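Local coordinates for Glyco_hydro_cc domain-containing protein (Pseudomonas viridiflava, PDB 6UAV) that probably hydrolyses internal beta-1,3-glucosidic bonds of beta-1,3-glucans, as a family GH128 (subgroup II) endo-glucanase, at residues K204-M207 / A208-V211. Numbering follows the deposited sequence.
Sequences KQQM and AEMV
Glu209 receives the side-chain amides of Gln205 and Gln206, one on each carboxylate oxygen. Gln205 NE2 lies 2.9 Å from Glu209 OE2, in a weak bond that is well off straight. Gln206 NE2 makes a longer, also weak bond of 3.3 Å to Glu209 OE1. Neither amide is coplanar with the carboxylate; the planes stand 75° and 71° apart. The two glutamines are also tied together: Gln206 NE2 gives a straighter bond of 2.9 Å to Gln205 OE1, in the carbonyl plane and on a lone pair. Gln205 reaches the carboxylate of Glu209, one turn on, because CG is anti to the backbone N (chi1 -169°) and the chain then bends at chi2. Gln206 OE1 is taken by Asn187 ND2. These donor and acceptor roles should set which end of each amide is N and which is O.

On the buried side, Met207 and Val211 lie side by side and point the same way, with Met207 CG 4.0 Å from Val211 CG2. Met207 packs on helix 248-255, while Met210 and Val211 meet Phe185. Beneath the side chains, the backbone N-H of Val211 bonds to Met207 O at 2.8 Å. The arrangement is that of an amphipathic alpha-helix, with i to i+4 bonds in the backbone and between Gln205 and Glu209, and an i to i+3 bond from Gln206 to Glu209. Here it is the crossover helix between strands 180-185 and 220-225 of a TIM barrel.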
loop_
_atom_site.group_PDB
_atom_site.type_symbol
_atom_site.label_atom_id
_atom_site.label_comp_id
_atom_site.label_asym_id
_atom_site.label_seq_id
_atom_site.Cartn_x
_atom_site.Cartn_y
_atom_site.Cartn_z
ATOM N N LYS A 204 19.654 3.231 -1.666
ATOM C CA LYS A 204 19.743 2.155 -2.712
ATOM C C LYS A 204 20.023 0.817 -2.029
ATOM O O LYS A 204 19.403 -0.243 -2.370
ATOM C CB LYS A 204 20.814 2.467 -3.770
ATOM C CG LYS A 204 20.458 3.541 -4.793
ATOM C CD LYS A 204 21.602 3.922 -5.724
ATOM C CE LYS A 204 21.897 2.801 -6.694
ATOM N NZ LYS A 204 23.043 3.165 -7.546
ATOM N N GLN A 205 20.953 0.824 -1.072
ATOM C CA GLN A 205 21.319 -0.403 -0.317
ATOM C C GLN A 205 20.054 -0.952 0.350
ATOM O O GLN A 205 19.788 -2.172 0.291
ATOM C CB GLN A 205 22.469 -0.087 0.624
ATOM C CG GLN A 205 23.091 -1.329 1.254
ATOM C CD GLN A 205 22.285 -1.938 2.373
ATOM O OE1 GLN A 205 21.533 -1.259 3.079
ATOM N NE2 GLN A 205 22.423 -3.245 2.542
ATOM N N GLN A 206 19.305 -0.092 1.013
ATOM C CA GLN A 206 18.143 -0.551 1.796
ATOM C C GLN A 206 16.997 -0.933 0.837
ATOM O O GLN A 206 16.336 -1.964 1.096
ATOM C CB GLN A 206 17.721 0.515 2.792
ATOM C CG GLN A 206 18.509 0.413 4.081
ATOM C CD GLN A 206 18.247 -0.914 4.770
ATOM O OE1 GLN A 206 17.125 -1.137 5.256
ATOM N NE2 GLN A 206 19.262 -1.798 4.788
ATOM N N MET A 207 16.833 -0.228 -0.282
ATOM C CA MET A 207 15.843 -0.634 -1.315
ATOM C C MET A 207 16.184 -2.030 -1.806
ATOM O O MET A 207 15.277 -2.880 -1.889
ATOM C CB MET A 207 15.825 0.348 -2.500
ATOM C CG MET A 207 15.001 -0.169 -3.654
ATOM S SD MET A 207 15.059 0.969 -5.033
ATOM C CE MET A 207 13.836 2.149 -4.457
ATOM N N ALA A 208 17.432 -2.307 -2.114
ATOM C CA ALA A 208 17.771 -3.655 -2.634
ATOM C C ALA A 208 17.439 -4.717 -1.563
ATOM O O ALA A 208 16.880 -5.770 -1.886
ATOM C CB ALA A 208 19.227 -3.686 -3.077
ATOM N N GLU A 209 17.859 -4.485 -0.323
ATOM C CA GLU A 209 17.628 -5.457 0.779
ATOM C C GLU A 209 16.117 -5.694 0.934
ATOM O O GLU A 209 15.688 -6.839 0.928
ATOM C CB GLU A 209 18.211 -4.946 2.099
ATOM C CG GLU A 209 19.617 -5.426 2.260
ATOM C CD GLU A 209 20.221 -5.405 3.652
ATOM O OE1 GLU A 209 19.495 -5.090 4.638
ATOM O OE2 GLU A 209 21.436 -5.670 3.708
ATOM N N MET A 210 15.350 -4.621 1.050
ATOM C CA MET A 210 13.896 -4.730 1.315
ATOM C C MET A 210 13.215 -5.367 0.106
ATOM O O MET A 210 12.382 -6.236 0.325
ATOM C CB MET A 210 13.306 -3.371 1.628
ATOM C CG MET A 210 13.948 -2.763 2.825
ATOM S SD MET A 210 13.384 -1.016 3.213
ATOM C CE MET A 210 12.030 -1.587 4.192
ATOM N N VAL A 211 13.537 -4.939 -1.104
ATOM C CA VAL A 211 12.866 -5.501 -2.308
ATOM C C VAL A 211 13.207 -6.985 -2.411
ATOM O O VAL A 211 12.282 -7.826 -2.715
ATOM C CB VAL A 211 13.253 -4.725 -3.597
ATOM C CG1 VAL A 211 12.851 -5.499 -4.864
ATOM C CG2 VAL A 211 12.607 -3.373 -3.576
HETATM O O HOH W 1 19.954 -4.361 6.887
#